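Local coordinates for protein beta-mannosidase (PDB 4CVU) that probably hydrolyses beta-mannosidic bonds to release terminal mannose, as a fungal glycoside hydrolase of family 2, at residues Y655-D663 with E934-P942. Numbering follows the deposited sequence.
Sequences YYPTPDKTD and ESLWDLTTP. With CD (cadmium ion), chain Q; NAG (2-acetamido-2-deoxy-beta-D-glucopyranose), chain H.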
loop_
_atom_site.group_PDB
_atom_site.type_symbol
_atom_site.label_atom_id
_atom_site.label_comp_id
_atom_site.label_asym_id
_atom_site.label_seq_id
_atom_site.Cartn_x
_atom_site.Cartn_y
_atom_site.Cartn_z
ATOM N N TYR A 655 19.295 -25.576 5.980
ATOM C CA TYR A 655 18.909 -26.569 4.981
ATOM C C TYR A 655 18.858 -26.116 3.527
ATOM O O TYR A 655 19.088 -26.947 2.632
ATOM C CB TYR A 655 17.541 -27.174 5.349
ATOM C CG TYR A 655 17.566 -27.974 6.624
ATOM C CD1 TYR A 655 18.208 -29.213 6.692
ATOM C CD2 TYR A 655 16.950 -27.502 7.757
ATOM C CE1 TYR A 655 18.211 -29.953 7.870
ATOM C CE2 TYR A 655 16.964 -28.221 8.928
ATOM C CZ TYR A 655 17.599 -29.435 8.987
ATOM O OH TYR A 655 17.585 -30.132 10.164
ATOM N N TYR A 656 18.578 -24.833 3.292
ATOM C CA TYR A 656 18.294 -24.333 1.939
ATOM C C TYR A 656 19.197 -23.191 1.475
ATOM O O TYR A 656 19.692 -22.420 2.278
ATOM C CB TYR A 656 16.836 -23.903 1.843
ATOM C CG TYR A 656 15.919 -25.065 2.039
ATOM C CD1 TYR A 656 15.542 -25.856 0.971
ATOM C CD2 TYR A 656 15.515 -25.434 3.314
ATOM C CE1 TYR A 656 14.730 -26.983 1.148
ATOM C CE2 TYR A 656 14.720 -26.543 3.521
ATOM C CZ TYR A 656 14.340 -27.322 2.445
ATOM O OH TYR A 656 13.561 -28.412 2.702
ATOM N N PRO A 657 19.383 -23.047 0.160
ATOM C CA PRO A 657 20.274 -21.960 -0.230
ATOM C C PRO A 657 19.722 -20.661 0.344
ATOM O O PRO A 657 18.523 -20.534 0.455
ATOM C CB PRO A 657 20.226 -21.995 -1.762
ATOM C CG PRO A 657 19.758 -23.386 -2.098
ATOM C CD PRO A 657 18.819 -23.746 -1.002
ATOM N N THR A 658 20.604 -19.733 0.714
ATOM C CA THR A 658 20.224 -18.491 1.383
ATOM C C THR A 658 20.278 -17.363 0.386
ATOM O O THR A 658 21.368 -16.960 -0.033
ATOM C CB THR A 658 21.207 -18.143 2.512
ATOM O OG1 THR A 658 22.511 -18.170 1.966
ATOM C CG2 THR A 658 21.111 -19.169 3.660
ATOM N N PRO A 659 19.121 -16.833 -0.010
ATOM C CA PRO A 659 19.223 -15.867 -1.106
ATOM C C PRO A 659 20.082 -14.635 -0.782
ATOM O O PRO A 659 20.197 -14.248 0.378
ATOM C CB PRO A 659 17.777 -15.462 -1.361
ATOM C CG PRO A 659 16.987 -16.610 -0.877
ATOM C CD PRO A 659 17.734 -17.182 0.292
ATOM N N ASP A 660 20.637 -14.013 -1.818
ATOM C CA ASP A 660 21.370 -12.763 -1.693
ATOM C C ASP A 660 21.158 -11.924 -2.957
ATOM O O ASP A 660 22.094 -11.601 -3.656
ATOM C CB ASP A 660 22.851 -13.071 -1.502
ATOM C CG ASP A 660 23.653 -11.874 -1.059
ATOM O OD1 ASP A 660 23.206 -11.116 -0.200
ATOM O OD2 ASP A 660 24.764 -11.719 -1.566
ATOM N N LYS A 661 19.913 -11.620 -3.248
ATOM C CA LYS A 661 19.516 -10.947 -4.484
ATOM C C LYS A 661 19.751 -9.459 -4.407
ATOM O O LYS A 661 19.449 -8.829 -3.406
ATOM C CB LYS A 661 18.034 -11.140 -4.768
ATOM C CG LYS A 661 17.559 -12.577 -4.828
ATOM C CD LYS A 661 17.989 -13.140 -6.146
ATOM C CE LYS A 661 17.485 -14.531 -6.358
ATOM N NZ LYS A 661 17.998 -14.890 -7.701
ATOM N N THR A 662 20.265 -8.910 -5.505
ATOM C CA THR A 662 20.682 -7.535 -5.572
ATOM C C THR A 662 19.463 -6.601 -5.540
ATOM O O THR A 662 19.491 -5.592 -4.855
ATOM C CB THR A 662 21.588 -7.322 -6.830
ATOM O OG1 THR A 662 22.801 -8.060 -6.645
ATOM C CG2 THR A 662 21.913 -5.863 -7.064
ATOM N N ASP A 663 18.405 -6.942 -6.261
ATOM C CA ASP A 663 17.120 -6.231 -6.160
ATOM C C ASP A 663 16.451 -6.620 -4.808
ATOM O O ASP A 663 16.106 -7.793 -4.612
ATOM C CB ASP A 663 16.223 -6.616 -7.347
ATOM C CG ASP A 663 14.940 -5.809 -7.417
ATOM O OD1 ASP A 663 14.475 -5.299 -6.369
ATOM O OD2 ASP A 663 14.380 -5.694 -8.536
ATOM N N GLU A 934 10.739 -21.303 -12.014
ATOM C CA GLU A 934 12.031 -21.122 -11.417
ATOM C C GLU A 934 12.326 -22.426 -10.752
ATOM O O GLU A 934 11.480 -23.310 -10.777
ATOM C CB GLU A 934 12.000 -20.025 -10.340
ATOM C CG GLU A 934 11.308 -20.454 -9.044
ATOM C CD GLU A 934 11.070 -19.285 -8.118
ATOM O OE1 GLU A 934 10.320 -18.320 -8.512
ATOM O OE2 GLU A 934 11.654 -19.295 -7.002
ATOM N N SER A 935 13.531 -22.516 -10.189
ATOM C CA SER A 935 13.958 -23.716 -9.425
ATOM C C SER A 935 14.874 -23.355 -8.263
ATOM O O SER A 935 15.250 -22.218 -8.032
ATOM C CB SER A 935 14.643 -24.714 -10.377
ATOM O OG SER A 935 15.975 -24.314 -10.773
ATOM N N LEU A 936 15.331 -24.366 -7.549
ATOM C CA LEU A 936 16.244 -24.125 -6.479
ATOM C C LEU A 936 17.429 -23.287 -6.903
ATOM O O LEU A 936 17.922 -22.433 -6.125
ATOM C CB LEU A 936 16.749 -25.495 -5.995
ATOM C CG LEU A 936 17.450 -25.523 -4.660
ATOM C CD1 LEU A 936 16.504 -25.305 -3.483
ATOM C CD2 LEU A 936 18.139 -26.885 -4.538
ATOM N N TRP A 937 17.940 -23.551 -8.108
ATOM C CA TRP A 937 19.083 -22.808 -8.649
ATOM C C TRP A 937 18.895 -21.312 -8.532
ATOM O O TRP A 937 19.827 -20.568 -8.251
ATOM C CB TRP A 937 19.307 -23.207 -10.128
ATOM C CG TRP A 937 20.178 -22.271 -10.901
ATOM C CD1 TRP A 937 19.769 -21.289 -11.779
ATOM C CD2 TRP A 937 21.596 -22.196 -10.841
ATOM N NE1 TRP A 937 20.848 -20.626 -12.259
ATOM C CE2 TRP A 937 21.988 -21.151 -11.703
ATOM C CE3 TRP A 937 22.574 -22.905 -10.136
ATOM C CZ2 TRP A 937 23.330 -20.792 -11.899
ATOM C CZ3 TRP A 937 23.917 -22.555 -10.318
ATOM C CH2 TRP A 937 24.285 -21.501 -11.203
ATOM N N ASP A 938 17.668 -20.856 -8.732
ATOM C CA ASP A 938 17.444 -19.411 -8.802
ATOM C C ASP A 938 17.548 -18.726 -7.426
ATOM O O ASP A 938 17.756 -17.531 -7.371
ATOM C CB ASP A 938 16.088 -19.123 -9.424
ATOM C CG ASP A 938 16.062 -19.477 -10.877
ATOM O OD1 ASP A 938 16.805 -18.846 -11.645
ATOM O OD2 ASP A 938 15.320 -20.400 -11.247
ATOM N N LEU A 939 17.464 -19.490 -6.333
ATOM C CA LEU A 939 17.679 -18.921 -4.995
ATOM C C LEU A 939 19.122 -18.429 -4.812
ATOM O O LEU A 939 19.365 -17.561 -3.988
ATOM C CB LEU A 939 17.363 -19.934 -3.897
ATOM C CG LEU A 939 15.923 -20.470 -3.793
ATOM C CD1 LEU A 939 15.804 -21.379 -2.592
ATOM C CD2 LEU A 939 14.938 -19.330 -3.661
ATOM N N THR A 940 20.040 -18.958 -5.615
ATOM C CA THR A 940 21.477 -18.842 -5.397
ATOM C C THR A 940 22.116 -17.755 -6.286
ATOM O O THR A 940 23.272 -17.431 -6.094
ATOM C CB THR A 940 22.167 -20.223 -5.636
ATOM O OG1 THR A 940 22.487 -20.411 -7.028
ATOM C CG2 THR A 940 21.252 -21.413 -5.188
ATOM N N THR A 941 21.370 -17.200 -7.244
ATOM C CA THR A 941 21.875 -16.187 -8.157
ATOM C C THR A 941 21.659 -14.750 -7.633
ATOM O O THR A 941 20.770 -14.526 -6.808
ATOM C CB THR A 941 21.178 -16.297 -9.527
ATOM O OG1 THR A 941 19.759 -16.193 -9.366
ATOM C CG2 THR A 941 21.499 -17.628 -10.198
ATOM N N PRO A 942 22.446 -13.794 -8.090
ATOM C CA PRO A 942 22.268 -12.432 -7.637
ATOM C C PRO A 942 21.063 -11.833 -8.331
ATOM O O PRO A 942 20.634 -12.422 -9.327
ATOM C CB PRO A 942 23.562 -11.739 -8.069
ATOM C CG PRO A 942 24.258 -12.678 -8.969
ATOM C CD PRO A 942 23.332 -13.816 -9.253
ATOM O OXT PRO A 942 20.540 -10.831 -7.828
HETATM CD CD CD Q . 25.371 -9.747 -0.056
HETATM C C1 NAG H . 19.066 -10.357 1.223
HETATM C C2 NAG H . 20.255 -9.384 1.405
HETATM C C3 NAG H . 21.252 -9.833 2.468
HETATM C C4 NAG H . 20.509 -10.190 3.739
HETATM C C5 NAG H . 19.450 -11.251 3.427
HETATM C C6 NAG H . 18.647 -11.643 4.676
HETATM C C7 NAG H . 21.024 -7.963 -0.401
HETATM C C8 NAG H . 21.853 -7.800 -1.649
HETATM N N2 NAG H . 20.990 -9.152 0.186
HETATM O O3 NAG H . 22.135 -8.762 2.727
HETATM O O4 NAG H . 21.428 -10.697 4.686
HETATM O O5 NAG H . 18.558 -10.752 2.466
HETATM O O6 NAG H . 18.030 -10.511 5.255
HETATM O O7 NAG H . 20.416 -7.012 0.052
HETATM O O HOH W 1 21.148 -15.349 -4.267
HETATM O O HOH W 2 17.966 -9.118 -8.230
#
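The ammonium of Lys661 is gripped by two backbone oxygens of 934-942, with a hydroxyl close by. NZ donates to Asp938 O at 2.7 Å, arriving almost straight on the carbonyl, and to Thr941 O at 2.9 Å, there from above the carbonyl plane, 55° out of it. Thr941 OG1 lies 2.8 Å from NZ. A bend at chi2 (-77°), followed by an extended CD-CE-NZ end, carries the amine in alongside the Thr941 side chain. With an alanine here, the carbonyls of Asp938 and Thr941 would probably lose their charged donor, the latter keeping only a water among the partners described. The contact shows how a C-terminal tail can be tied back onto a neighbouring domain: a turn with helical backbone angles follows the last strand of the Ig-fold domain, and its tail packs on the connection between helices 638-655 and 664-692. The terminal carboxylate takes part directly, since Pro942 OXT accepts a nearly straight bond (173°) from Thr662 N at 3.0 Å, and a water joins it to Asp663 N. A second water bridges Asp660 N to the carbonyls of Leu939 and Thr941. Asp660 itself chelates a cadmium ion through both carboxylate oxygens, while OD1 also accepts from N2 of an N-acetylglucosamine attached to the protein. Farther back the joint turns apolar. The Pro657 ring lies across the turn, its CB 3.6 Å from Thr940 CG2 and its CD 3.7 Å from Leu936 CD1, and crosses the side chains of Leu936 and Leu939 at roughly right angles. Two residues on, Pro659 CA makes a CA-H...O contact of 3.3 Å with Leu939 O.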